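PDB 6NP3: aminoglycoside N(3)-acetyltransferase from Enterobacter cloacae, which catalyses transfer of an acetyl group from acetyl-CoA to the 3-amino group of 2-deoxystreptamine antibiotics and probably thereby confers resistance to gentamicin and related aminoglycosides. Local coordinates for residues A[26-29]-A[30-33]; A[157-160]-A[161-164]; A[93-96]-A[97-100]; A[2-5]-A[6-9]; A[35-38]-A[39-43]. All coordinates share one frame; numbering follows the deposited sequence.

Contact 1 (A[26-29]-A[30-33]); sequences HVSL and RAVG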
loop_
_atom_site.group_PDB
_atom_site.type_symbol
_atom_site.label_atom_id
_atom_site.label_comp_id
_atom_site.label_asym_id
_atom_site.label_seq_id
_atom_site.Cartn_x
_atom_site.Cartn_y
_atom_site.Cartn_z
ATOM N N HIS A 26 -1.230 0.337 -7.623
ATOM C CA HIS A 26 0.184 -0.021 -7.575
ATOM C C HIS A 26 0.673 0.210 -8.991
ATOM O O HIS A 26 0.182 -0.430 -9.916
ATOM C CB HIS A 26 0.426 -1.485 -7.167
ATOM C CG HIS A 26 -0.011 -1.792 -5.774
ATOM N ND1 HIS A 26 0.633 -1.276 -4.676
ATOM C CD2 HIS A 26 -1.050 -2.519 -5.308
ATOM C CE1 HIS A 26 0.014 -1.691 -3.582
ATOM N NE2 HIS A 26 -1.002 -2.445 -3.938
ATOM N N VAL A 27 1.629 1.111 -9.173
ATOM C CA VAL A 27 1.944 1.615 -10.512
ATOM C C VAL A 27 3.437 1.512 -10.809
ATOM O O VAL A 27 4.272 1.945 -10.007
ATOM C CB VAL A 27 1.501 3.084 -10.663
ATOM C CG1 VAL A 27 1.789 3.617 -12.073
ATOM C CG2 VAL A 27 0.046 3.246 -10.287
ATOM N N SER A 28 3.760 0.992 -11.989
ATOM C CA SER A 28 5.079 1.158 -12.595
ATOM C C SER A 28 4.986 2.251 -13.665
ATOM O O SER A 28 4.453 2.028 -14.759
ATOM C CB SER A 28 5.539 -0.150 -13.226
ATOM O OG SER A 28 6.678 0.087 -14.051
ATOM N N LEU A 29 5.518 3.433 -13.362
ATOM C CA LEU A 29 5.431 4.525 -14.329
ATOM C C LEU A 29 6.260 4.250 -15.579
ATOM O O LEU A 29 5.907 4.725 -16.664
ATOM C CB LEU A 29 5.818 5.850 -13.678
ATOM C CG LEU A 29 4.789 6.402 -12.685
ATOM C CD1 LEU A 29 5.365 7.529 -11.853
ATOM C CD2 LEU A 29 3.519 6.872 -13.408
ATOM N N ARG A 30 7.342 3.476 -15.459
ATOM C CA ARG A 30 8.123 3.095 -16.635
ATOM C C ARG A 30 7.283 2.273 -17.606
ATOM O O ARG A 30 7.396 2.430 -18.828
ATOM C CB ARG A 30 9.365 2.312 -16.192
ATOM C CG ARG A 30 10.478 2.211 -17.240
ATOM C CD ARG A 30 11.788 1.631 -16.687
ATOM N NE ARG A 30 11.924 1.734 -15.234
ATOM C CZ ARG A 30 12.353 2.813 -14.584
ATOM N NH1 ARG A 30 12.689 3.910 -15.247
ATOM N NH2 ARG A 30 12.434 2.791 -13.260
ATOM N N ALA A 31 6.428 1.396 -17.081
ATOM C CA ALA A 31 5.577 0.599 -17.948
ATOM C C ALA A 31 4.475 1.443 -18.577
ATOM O O ALA A 31 4.070 1.190 -19.718
ATOM C CB ALA A 31 4.933 -0.532 -17.156
ATOM N N VAL A 32 3.986 2.454 -17.856
ATOM C CA VAL A 32 2.920 3.301 -18.385
ATOM C C VAL A 32 3.403 4.089 -19.597
ATOM O O VAL A 32 2.674 4.242 -20.588
ATOM C CB VAL A 32 2.382 4.226 -17.277
ATOM C CG1 VAL A 32 1.457 5.283 -17.861
ATOM C CG2 VAL A 32 1.678 3.410 -16.203
ATOM N N GLY A 33 4.618 4.623 -19.530
ATOM C CA GLY A 33 5.151 5.415 -20.615
ATOM C C GLY A 33 4.840 6.888 -20.475
ATOM O O GLY A 33 4.182 7.330 -19.526
HETATM O O HOH W 1 8.779 2.413 -12.935
HETATM O O HOH W 2 4.623 7.108 -16.908
#
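S28 caps the short helix 29-32 at the point where strand 22-27 gives way to it, and A31 N donates weakly to both S28 OG and S28 O. The hydroxyl provides the N-cap: with OG anti to the backbone N (chi1 168°) it lies under the first turn, where S28 OG is 3.3 Å from A31 N. The carbonyl of S28 has a further partner, and V32 N donates to S28 O over 3.2 Å.

The packed side belongs to the valines. V32 CG2 lies against S28 O at 3.4 Å and meets V27 CG1 at 4.1 Å, so that one methyl bridges the helix and the end of the strand; beyond it V32 rests on I160 and A244. L29 turns its side chain from the helix toward A100 and P39.

The other side is wet. R30 leaves the helix with its chain bent at chi3, and its end leads away from the cap without touching residues 26-29, while one water accepts from R30 N and forms a weak hydrogen bond with S28 OG. Residues 26-30 all bind acetyl-CoA or CoA in structures of this enzyme, so the cap forms part of the cofactor site. At the helix end, G33 takes a positive phi, and a second water donates to both L29 O and G33 O, 2.7 Å from each.

Contact 2 (A[157-160]-A[161-164]); sequences ILSI and GAGP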
loop_
_atom_site.group_PDB
_atom_site.type_symbol
_atom_site.label_atom_id
_atom_site.label_comp_id
_atom_site.label_asym_id
_atom_site.label_seq_id
_atom_site.Cartn_x
_atom_site.Cartn_y
_atom_site.Cartn_z
ATOM N N ILE A 157 -8.016 -3.571 -6.122
ATOM C CA ILE A 157 -6.588 -3.334 -6.261
ATOM C C ILE A 157 -6.290 -3.154 -7.742
ATOM O O ILE A 157 -6.566 -4.045 -8.553
ATOM C CB ILE A 157 -5.772 -4.486 -5.662
ATOM C CG1 ILE A 157 -6.050 -4.590 -4.153
ATOM C CG2 ILE A 157 -4.290 -4.252 -5.918
ATOM C CD1 ILE A 157 -5.695 -5.894 -3.514
ATOM N N LEU A 158 -5.708 -2.014 -8.104
ATOM C CA LEU A 158 -5.472 -1.650 -9.503
ATOM C C LEU A 158 -3.969 -1.705 -9.747
ATOM O O LEU A 158 -3.222 -0.827 -9.326
ATOM C CB LEU A 158 -6.025 -0.255 -9.759
ATOM C CG LEU A 158 -5.672 0.388 -11.094
ATOM C CD1 LEU A 158 -6.106 -0.473 -12.253
ATOM C CD2 LEU A 158 -6.305 1.772 -11.176
ATOM N N SER A 159 -3.534 -2.776 -10.377
ATOM C CA SER A 159 -2.126 -2.997 -10.645
ATOM C C SER A 159 -1.855 -2.547 -12.072
ATOM O O SER A 159 -2.397 -3.121 -13.019
ATOM C CB SER A 159 -1.762 -4.471 -10.486
ATOM O OG SER A 159 -0.413 -4.706 -10.889
ATOM N N ILE A 160 -1.025 -1.520 -12.210
ATOM C CA ILE A 160 -0.723 -0.918 -13.501
ATOM C C ILE A 160 0.744 -1.196 -13.784
ATOM O O ILE A 160 1.626 -0.424 -13.395
ATOM C CB ILE A 160 -1.053 0.586 -13.507
ATOM C CG1 ILE A 160 -2.543 0.781 -13.287
ATOM C CG2 ILE A 160 -0.599 1.222 -14.806
ATOM C CD1 ILE A 160 -2.943 2.232 -13.033
ATOM N N GLY A 161 0.988 -2.299 -14.478
ATOM C CA GLY A 161 2.320 -2.759 -14.788
ATOM C C GLY A 161 3.138 -3.235 -13.610
ATOM O O GLY A 161 4.340 -3.475 -13.765
ATOM N N ALA A 162 2.544 -3.351 -12.430
ATOM C CA ALA A 162 3.258 -3.800 -11.241
ATOM C C ALA A 162 3.225 -5.316 -11.133
ATOM O O ALA A 162 2.313 -5.973 -11.625
ATOM C CB ALA A 162 2.614 -3.184 -10.004
ATOM N N GLY A 163 4.234 -5.864 -10.472
ATOM C CA GLY A 163 4.362 -7.299 -10.351
ATOM C C GLY A 163 3.540 -7.850 -9.209
ATOM O O GLY A 163 2.973 -7.113 -8.385
ATOM N N PRO A 164 3.501 -9.182 -9.116
ATOM C CA PRO A 164 2.692 -9.828 -8.064
ATOM C C PRO A 164 3.190 -9.555 -6.658
ATOM O O PRO A 164 2.416 -9.698 -5.700
ATOM C CB PRO A 164 2.760 -11.319 -8.423
ATOM C CG PRO A 164 4.041 -11.448 -9.244
ATOM C CD PRO A 164 4.122 -10.156 -10.031
HETATM O O HOH W 3 0.364 -6.231 -8.718
#
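S159 and A162 face each other across the turn that ends strand 156-160, and their meeting is the closest side-chain approach between the two segments. It is one of contact rather than bonding. S159 OG comes within 3.5 Å of A162 CB and 3.1 Å of A162 O, but the geometry is too poor for a hydrogen bond.

The polar work of the hydroxyl is done elsewhere. OG stands anti to the backbone N (chi1 174°), which directs it along the outgoing chain, where a water lies 2.8 Å from S159 OG. The same water donates to G163 O, also over 2.8 Å, and so bridges the last part of the strand to the loop. R247 NH2 is a further hydrogen-bonding partner of S159 OG, giving this buried hydroxyl a protein partner as well as the solvent one.

Backbone shape accounts for the bend. G161 has a positive phi (68°), a conformation that suits glycine, and it turns the chain out of the extended path held through I160. I160 points away from the loop, and its CG2 comes no nearer than 3.9 Å to G161 N.

Within the mixed sheet, strand 156-160 runs between strands 22-27 and 244-250. Backbone bonds join L158 and I160 to H26 on one neighbour, and I157 and S159 to I249 and R247 on the other. A162 lies on H26, a cofactor-binding residue, L158 packs on helix 5-15, and P164 reaches helix 222-233.

Contact 3 (A[93-96]-A[97-100]); sequences PAYP and GFGA. With LLL ((2R,3R,4R,5R)-2-((1S,2S,3R,4S,6R)-4,6-diamino-3-((2R,3R,6S)-3-amino-6-(aminomethyl)-tetrahydro-2H-pyran-2-yloxy)-2-hydr oxycyclohexyloxy)-5-methyl-4-(methylamino)-tetrahydro-2H-pyran-3,5-diol), chain B.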
loop_
_atom_site.group_PDB
_atom_site.type_symbol
_atom_site.label_atom_id
_atom_site.label_comp_id
_atom_site.label_asym_id
_atom_site.label_seq_id
_atom_site.Cartn_x
_atom_site.Cartn_y
_atom_site.Cartn_z
ATOM N N PRO A 93 7.775 13.360 2.761
ATOM C CA PRO A 93 7.615 12.777 1.426
ATOM C C PRO A 93 7.427 11.264 1.448
ATOM O O PRO A 93 7.846 10.561 2.374
ATOM C CB PRO A 93 8.906 13.167 0.694
ATOM C CG PRO A 93 9.843 13.646 1.750
ATOM C CD PRO A 93 9.061 14.069 2.932
ATOM N N ALA A 94 6.773 10.775 0.402
ATOM C CA ALA A 94 6.539 9.353 0.220
ATOM C C ALA A 94 7.859 8.615 0.001
ATOM O O ALA A 94 8.877 9.198 -0.394
ATOM C CB ALA A 94 5.616 9.156 -0.986
ATOM N N TYR A 95 7.821 7.298 0.220
ATOM C CA TYR A 95 9.002 6.460 0.017
ATOM C C TYR A 95 9.182 6.174 -1.472
ATOM O O TYR A 95 8.313 5.558 -2.077
ATOM C CB TYR A 95 8.857 5.152 0.785
ATOM C CG TYR A 95 10.103 4.297 0.699
ATOM C CD1 TYR A 95 11.257 4.649 1.384
ATOM C CD2 TYR A 95 10.134 3.155 -0.076
ATOM C CE1 TYR A 95 12.412 3.867 1.311
ATOM C CE2 TYR A 95 11.283 2.363 -0.149
ATOM C CZ TYR A 95 12.410 2.740 0.536
ATOM O OH TYR A 95 13.560 1.976 0.475
ATOM N N PRO A 96 10.278 6.584 -2.099
ATOM C CA PRO A 96 10.327 6.438 -3.569
ATOM C C PRO A 96 10.208 5.004 -4.075
ATOM O O PRO A 96 9.691 4.787 -5.179
ATOM C CB PRO A 96 11.656 7.096 -3.945
ATOM C CG PRO A 96 11.908 8.093 -2.846
ATOM C CD PRO A 96 11.384 7.406 -1.587
ATOM N N GLY A 97 10.643 4.013 -3.297
ATOM C CA GLY A 97 10.688 2.642 -3.778
ATOM C C GLY A 97 9.340 1.977 -3.991
ATOM O O GLY A 97 9.293 0.915 -4.621
ATOM N N PHE A 98 8.255 2.551 -3.490
ATOM C CA PHE A 98 6.934 1.987 -3.702
ATOM C C PHE A 98 6.232 2.618 -4.887
ATOM O O PHE A 98 5.069 2.291 -5.169
ATOM C CB PHE A 98 6.108 2.085 -2.426
ATOM C CG PHE A 98 6.777 1.423 -1.241
ATOM C CD1 PHE A 98 7.645 0.345 -1.410
ATOM C CD2 PHE A 98 6.555 1.876 0.024
ATOM C CE1 PHE A 98 8.258 -0.249 -0.315
ATOM C CE2 PHE A 98 7.162 1.271 1.095
ATOM C CZ PHE A 98 7.992 0.218 0.931
ATOM N N GLY A 99 6.931 3.488 -5.604
ATOM C CA GLY A 99 6.377 4.132 -6.779
ATOM C C GLY A 99 6.467 5.640 -6.741
ATOM O O GLY A 99 6.037 6.250 -5.764
ATOM N N ALA A 100 6.991 6.262 -7.803
ATOM C CA ALA A 100 7.088 7.714 -7.849
ATOM C C ALA A 100 5.722 8.386 -7.903
ATOM O O ALA A 100 5.625 9.581 -7.623
ATOM C CB ALA A 100 7.958 8.150 -9.034
HETATM C C11 LLL B . 9.678 -5.316 -0.863
HETATM O O11 LLL B . 8.312 -5.114 -0.415
HETATM C C21 LLL B . 9.675 -5.191 -2.385
HETATM N N21 LLL B . 8.978 -3.953 -2.717
HETATM C C31 LLL B . 8.877 -6.286 -2.990
HETATM C C41 LLL B . 9.510 -7.612 -2.599
HETATM C C51 LLL B . 9.557 -7.683 -1.077
HETATM O O51 LLL B . 10.245 -6.583 -0.550
HETATM C C61 LLL B . 10.282 -8.934 -0.630
HETATM N N61 LLL B . 10.310 -8.948 0.832
HETATM C C12 LLL B . 6.899 -3.138 3.030
HETATM N N12 LLL B . 6.485 -2.762 4.375
HETATM C C22 LLL B . 6.134 -4.364 2.533
HETATM C C32 LLL B . 6.573 -4.631 1.107
HETATM N N32 LLL B . 5.840 -5.788 0.586
HETATM C C42 LLL B . 8.068 -4.927 0.981
HETATM C C52 LLL B . 8.863 -3.778 1.604
HETATM O O52 LLL B . 10.220 -4.154 1.651
HETATM C C62 LLL B . 8.402 -3.443 3.008
HETATM O O62 LLL B . 9.084 -2.277 3.431
HETATM C C13 LLL B . 9.765 -2.328 4.686
HETATM C C23 LLL B . 9.725 -0.912 5.256
HETATM O O23 LLL B . 8.376 -0.499 5.310
HETATM C C33 LLL B . 10.472 0.065 4.330
HETATM N N33 LLL B . 10.523 1.407 4.951
HETATM C C43 LLL B . 11.897 -0.476 4.090
HETATM O O43 LLL B . 12.591 -0.352 5.316
HETATM C C53 LLL B . 11.846 -1.939 3.638
HETATM O O53 LLL B . 11.132 -2.758 4.535
HETATM C C83 LLL B . 12.596 0.336 2.994
HETATM C C93 LLL B . 10.003 2.437 4.025
#
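Y95 and F98 pack ring against ring beside the bound gentamicin, forming one wall of the antibiotic pocket. The edge of Y95 points at the face of F98 in an edge-to-face pair, with centroids 4.8 Å apart and planes inclined by 50°. The touching atom is Y95 CD2, which sits over the centre of the F98 ring, 3.7 Å from F98 CE2.

Each ring also touches the ligand, in its own way. The N-methyl carbon C93 of LLL lies over one face of Y95, displaced toward the rim and 3.7 Å from Y95 CD1, while the ring methyl C83 of LLL comes within 3.2 Å of Y95 OH. F98 instead offers its edge: F98 CZ is 3.7 Å from LLL O62, a glycosidic oxygen, the one joining the central ring to the methylamino sugar, which lies near the plane of the phenyl ring.

A short 3-10 segment brings the two aromatic residues together. Its i to i+3 bonds run from F98 N to Y95 O, a weak one, and from G99 N to P96 O at 3.1 Å. Y95 CG lies anti to its own nitrogen (chi1 -175°), bringing the ring against G97, whose N is 3.4 Å from Y95 CD2. The ring packs closely on this glycine backbone, with Y95 CE2 3.7 Å from G97 CA.

The turn belongs to the loop between helices 78-83 and 101-106. F98 stacks on F59 at the end of strand 55-59, Y95 bonds through its backbone to V60, and A94 N is held by E103 of helix 101-106; A100, a cofactor-binding residue, leads into that helix.

Contact 4 (A[2-5]-A[6-9]); sequences PWSK and SELV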
loop_
_atom_site.group_PDB
_atom_site.type_symbol
_atom_site.label_atom_id
_atom_site.label_comp_id
_atom_site.label_asym_id
_atom_site.label_seq_id
_atom_site.Cartn_x
_atom_site.Cartn_y
_atom_site.Cartn_z
ATOM N N PRO A 2 2.567 11.118 -25.996
ATOM C CA PRO A 2 2.250 10.894 -24.580
ATOM C C PRO A 2 0.756 10.701 -24.375
ATOM O O PRO A 2 -0.076 11.280 -25.076
ATOM C CB PRO A 2 2.741 12.168 -23.883
ATOM C CG PRO A 2 3.642 12.855 -24.874
ATOM C CD PRO A 2 3.087 12.478 -26.229
ATOM N N TRP A 3 0.426 9.884 -23.381
ATOM C CA TRP A 3 -0.963 9.599 -23.075
ATOM C C TRP A 3 -1.633 10.806 -22.440
ATOM O O TRP A 3 -1.063 11.466 -21.564
ATOM C CB TRP A 3 -1.039 8.436 -22.094
ATOM C CG TRP A 3 -0.461 7.175 -22.632
ATOM C CD1 TRP A 3 0.766 6.652 -22.355
ATOM C CD2 TRP A 3 -1.095 6.261 -23.530
ATOM N NE1 TRP A 3 0.944 5.479 -23.038
ATOM C CE2 TRP A 3 -0.186 5.209 -23.761
ATOM C CE3 TRP A 3 -2.341 6.231 -24.163
ATOM C CZ2 TRP A 3 -0.485 4.139 -24.588
ATOM C CZ3 TRP A 3 -2.634 5.166 -24.989
ATOM C CH2 TRP A 3 -1.707 4.137 -25.199
ATOM N N SER A 4 -2.847 11.089 -22.893
ATOM C CA SER A 4 -3.666 12.140 -22.320
ATOM C C SER A 4 -4.503 11.588 -21.172
ATOM O O SER A 4 -4.769 10.385 -21.081
ATOM C CB SER A 4 -4.612 12.705 -23.371
ATOM O OG SER A 4 -5.567 11.733 -23.719
ATOM N N LYS A 5 -4.951 12.493 -20.301
ATOM C CA LYS A 5 -5.852 12.087 -19.227
ATOM C C LYS A 5 -7.076 11.373 -19.787
ATOM O O LYS A 5 -7.465 10.302 -19.306
ATOM C CB LYS A 5 -6.271 13.299 -18.392
ATOM C CG LYS A 5 -7.309 12.952 -17.334
ATOM C CD LYS A 5 -7.570 14.100 -16.366
ATOM C CE LYS A 5 -8.206 15.285 -17.056
ATOM N NZ LYS A 5 -8.685 16.306 -16.086
ATOM N N SER A 6 -7.704 11.955 -20.810
ATOM C CA SER A 6 -8.905 11.349 -21.372
ATOM C C SER A 6 -8.662 9.911 -21.811
ATOM O O SER A 6 -9.506 9.035 -21.589
ATOM C CB SER A 6 -9.406 12.178 -22.559
ATOM O OG SER A 6 -10.421 11.500 -23.286
ATOM N N GLU A 7 -7.540 9.648 -22.481
ATOM C CA GLU A 7 -7.266 8.286 -22.926
ATOM C C GLU A 7 -7.139 7.344 -21.734
ATOM O O GLU A 7 -7.678 6.228 -21.744
ATOM C CB GLU A 7 -5.971 8.260 -23.733
ATOM C CG GLU A 7 -6.064 8.863 -25.135
ATOM C CD GLU A 7 -4.714 8.947 -25.824
ATOM O OE1 GLU A 7 -3.769 9.511 -25.240
ATOM O OE2 GLU A 7 -4.597 8.444 -26.957
ATOM N N LEU A 8 -6.429 7.785 -20.695
ATOM C CA LEU A 8 -6.291 6.954 -19.505
ATOM C C LEU A 8 -7.637 6.679 -18.859
ATOM O O LEU A 8 -7.894 5.550 -18.413
ATOM C CB LEU A 8 -5.349 7.613 -18.514
ATOM C CG LEU A 8 -3.927 7.829 -19.016
ATOM C CD1 LEU A 8 -3.115 8.572 -17.975
ATOM C CD2 LEU A 8 -3.227 6.529 -19.362
ATOM N N VAL A 9 -8.498 7.691 -18.764
ATOM C CA VAL A 9 -9.803 7.485 -18.153
ATOM C C VAL A 9 -10.595 6.430 -18.915
ATOM O O VAL A 9 -11.264 5.580 -18.318
ATOM C CB VAL A 9 -10.561 8.822 -18.036
ATOM C CG1 VAL A 9 -11.952 8.543 -17.568
ATOM C CG2 VAL A 9 -9.844 9.739 -17.082
HETATM O O HOH W 4 -2.025 10.940 -26.695
#
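S4 and E7 exchange hydrogen bonds at the start of helix 5-15. E7 N donates to S4 OG over 3.1 Å, and in return S4 N donates to E7 OE1 at 3.0 Å and a nearly straight 175°, using the anti lone pair of that oxygen. The hydroxyl proton of S4 goes to the same carboxylate oxygen, S4 OG lying 3.2 Å from E7 OE1 and 33° out of the carboxylate plane. OG sits between the backbone N and the carbonyl carbon (chi1 68°), from where it reaches both the helix and the glutamate.

A water that donates to both P2 O and E7 OE1 gives the oxygen a third donor, a set that probably favours the charged carboxylate. Further along the helix, L8 N is satisfied by S4 O and V9 N by K5 O, the latter at 2.9 Å.

The W3 side chain crosses E7 at about a right angle, CE3 lying 3.7 Å from E7 OE1, and its CB meets L8 CD2 at 4.0 Å. Beyond these residues, L8 packs on T41 and A45 of helix 39-50. The reciprocal bonds of S4 and E7 are those of a capping box, with S4 as N-cap.

Contact 5 (A[35-38]-A[39-43]); sequences LADG and PQTLV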
loop_
_atom_site.group_PDB
_atom_site.type_symbol
_atom_site.label_atom_id
_atom_site.label_comp_id
_atom_site.label_asym_id
_atom_site.label_seq_id
_atom_site.Cartn_x
_atom_site.Cartn_y
_atom_site.Cartn_z
ATOM N N LEU A 35 3.532 10.533 -20.269
ATOM C CA LEU A 35 2.235 11.098 -19.947
ATOM C C LEU A 35 2.230 12.584 -20.284
ATOM O O LEU A 35 3.240 13.279 -20.125
ATOM C CB LEU A 35 1.944 10.907 -18.461
ATOM C CG LEU A 35 1.849 9.452 -18.015
ATOM C CD1 LEU A 35 1.777 9.372 -16.494
ATOM C CD2 LEU A 35 0.652 8.773 -18.659
ATOM N N ALA A 36 1.070 13.064 -20.724
ATOM C CA ALA A 36 0.949 14.435 -21.205
ATOM C C ALA A 36 1.576 15.435 -20.241
ATOM O O ALA A 36 2.315 16.337 -20.655
ATOM C CB ALA A 36 -0.525 14.770 -21.438
ATOM N N ASP A 37 1.286 15.300 -18.948
ATOM C CA ASP A 37 1.795 16.219 -17.933
ATOM C C ASP A 37 2.486 15.470 -16.807
ATOM O O ASP A 37 2.431 15.857 -15.634
ATOM C CB ASP A 37 0.680 17.097 -17.389
ATOM C CG ASP A 37 0.154 18.046 -18.420
ATOM O OD1 ASP A 37 0.959 18.835 -18.945
ATOM O OD2 ASP A 37 -1.048 17.975 -18.733
ATOM N N GLY A 38 3.171 14.397 -17.163
ATOM C CA GLY A 38 3.873 13.601 -16.195
ATOM C C GLY A 38 2.938 12.783 -15.333
ATOM O O GLY A 38 1.760 12.603 -15.655
ATOM N N PRO A 39 3.455 12.264 -14.215
ATOM C CA PRO A 39 2.632 11.388 -13.357
ATOM C C PRO A 39 1.316 11.989 -12.919
ATOM O O PRO A 39 0.341 11.246 -12.725
ATOM C CB PRO A 39 3.552 11.112 -12.164
ATOM C CG PRO A 39 4.944 11.175 -12.761
ATOM C CD PRO A 39 4.864 12.305 -13.774
ATOM N N GLN A 40 1.245 13.313 -12.782
ATOM C CA GLN A 40 -0.016 13.927 -12.380
ATOM C C GLN A 40 -1.144 13.565 -13.339
ATOM O O GLN A 40 -2.312 13.537 -12.941
ATOM C CB GLN A 40 0.115 15.448 -12.341
ATOM C CG GLN A 40 -1.123 16.109 -11.764
ATOM C CD GLN A 40 -1.282 15.789 -10.286
ATOM O OE1 GLN A 40 -0.309 15.795 -9.526
ATOM N NE2 GLN A 40 -2.505 15.513 -9.871
ATOM N N THR A 41 -0.820 13.349 -14.620
ATOM C CA THR A 41 -1.843 12.959 -15.594
ATOM C C THR A 41 -2.567 11.692 -15.156
ATOM O O THR A 41 -3.795 11.597 -15.251
ATOM C CB THR A 41 -1.205 12.772 -16.975
ATOM O OG1 THR A 41 -0.601 14.010 -17.372
ATOM C CG2 THR A 41 -2.237 12.339 -18.015
ATOM N N LEU A 42 -1.818 10.709 -14.669
ATOM C CA LEU A 42 -2.431 9.473 -14.208
ATOM C C LEU A 42 -3.145 9.649 -12.881
ATOM O O LEU A 42 -4.206 9.051 -12.688
ATOM C CB LEU A 42 -1.375 8.386 -14.128
ATOM C CG LEU A 42 -1.866 7.025 -13.648
ATOM C CD1 LEU A 42 -2.997 6.477 -14.435
ATOM C CD2 LEU A 42 -0.676 6.048 -13.699
ATOM N N VAL A 43 -2.604 10.445 -11.960
ATOM C CA VAL A 43 -3.347 10.755 -10.739
ATOM C C VAL A 43 -4.696 11.387 -11.089
ATOM O O VAL A 43 -5.748 11.000 -10.560
ATOM C CB VAL A 43 -2.510 11.669 -9.825
ATOM C CG1 VAL A 43 -3.310 12.120 -8.632
ATOM C CG2 VAL A 43 -1.264 10.978 -9.372
HETATM O O HOH W 5 3.334 15.467 -13.215
HETATM O O HOH W 6 -2.656 15.840 -18.206
#
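L35 to G38 fold into a turn ahead of helix 39-50, with G38 N bonded to L35 O at 3.2 Å. G38 has a positive phi (73°), a shape suited to glycine, and beyond it the chain passes through P39 into the helix. The carbonyl of G38 is taken up by the residues that follow: T41 N donates to G38 O over 2.9 Å.

T41 is the side chain that returns to the loop. Its OG1, anti to the carbonyl carbon (chi1 -60°), accepts from D37 N at 2.8 Å, so the hydroxyl closes the turn from the helix side. A water 2.9 Å from T41 OG1 also donates to the carboxylate of D37, at OD2, while a second water joins D37 O to Q40 N. Two waters thus link loop and helix.

L35 supplies the loop's apolar contact. Its CB lies 4.0 Å from T41 CB, and L35 CD1 lies 3.8 Å from P39 CA and also touches L42 CB. Q40 points its amide elsewhere, NE2 being bonded to D44 OD1.

The turn and the helical residues after it meet helices 5-15 and 101-106. L35, T41 and L42 all rest on L8 of helix 5-15, L35 also meets W3, and A36 is joined to W3 through the backbone. P39 and Q40 touch F104, and L42 and V43 touch I101, both of helix 101-106.

Contacts 1 and 2 share the central sheet, strands 22-27 and 156-160 being hydrogen-bonded neighbours, and V32 packs on I160 where both strands end. Contact 1 lies at the surface and contact 2 is partly buried. Contacts 4 and 5 are also partly buried and touch closely: W3 O and A36 N are probably hydrogen-bonded, joining the loops that lead into helices 5-15 and 39-50. Serine caps serve contacts 1 and 4, with glutamate returning the bond only in contact 4; a threonine hydroxyl closes contact 5. Contact 3, a surface aromatic pair, alone touches the antibiotic, yet its A100 meets L29 of contact 1 at the cofactor site.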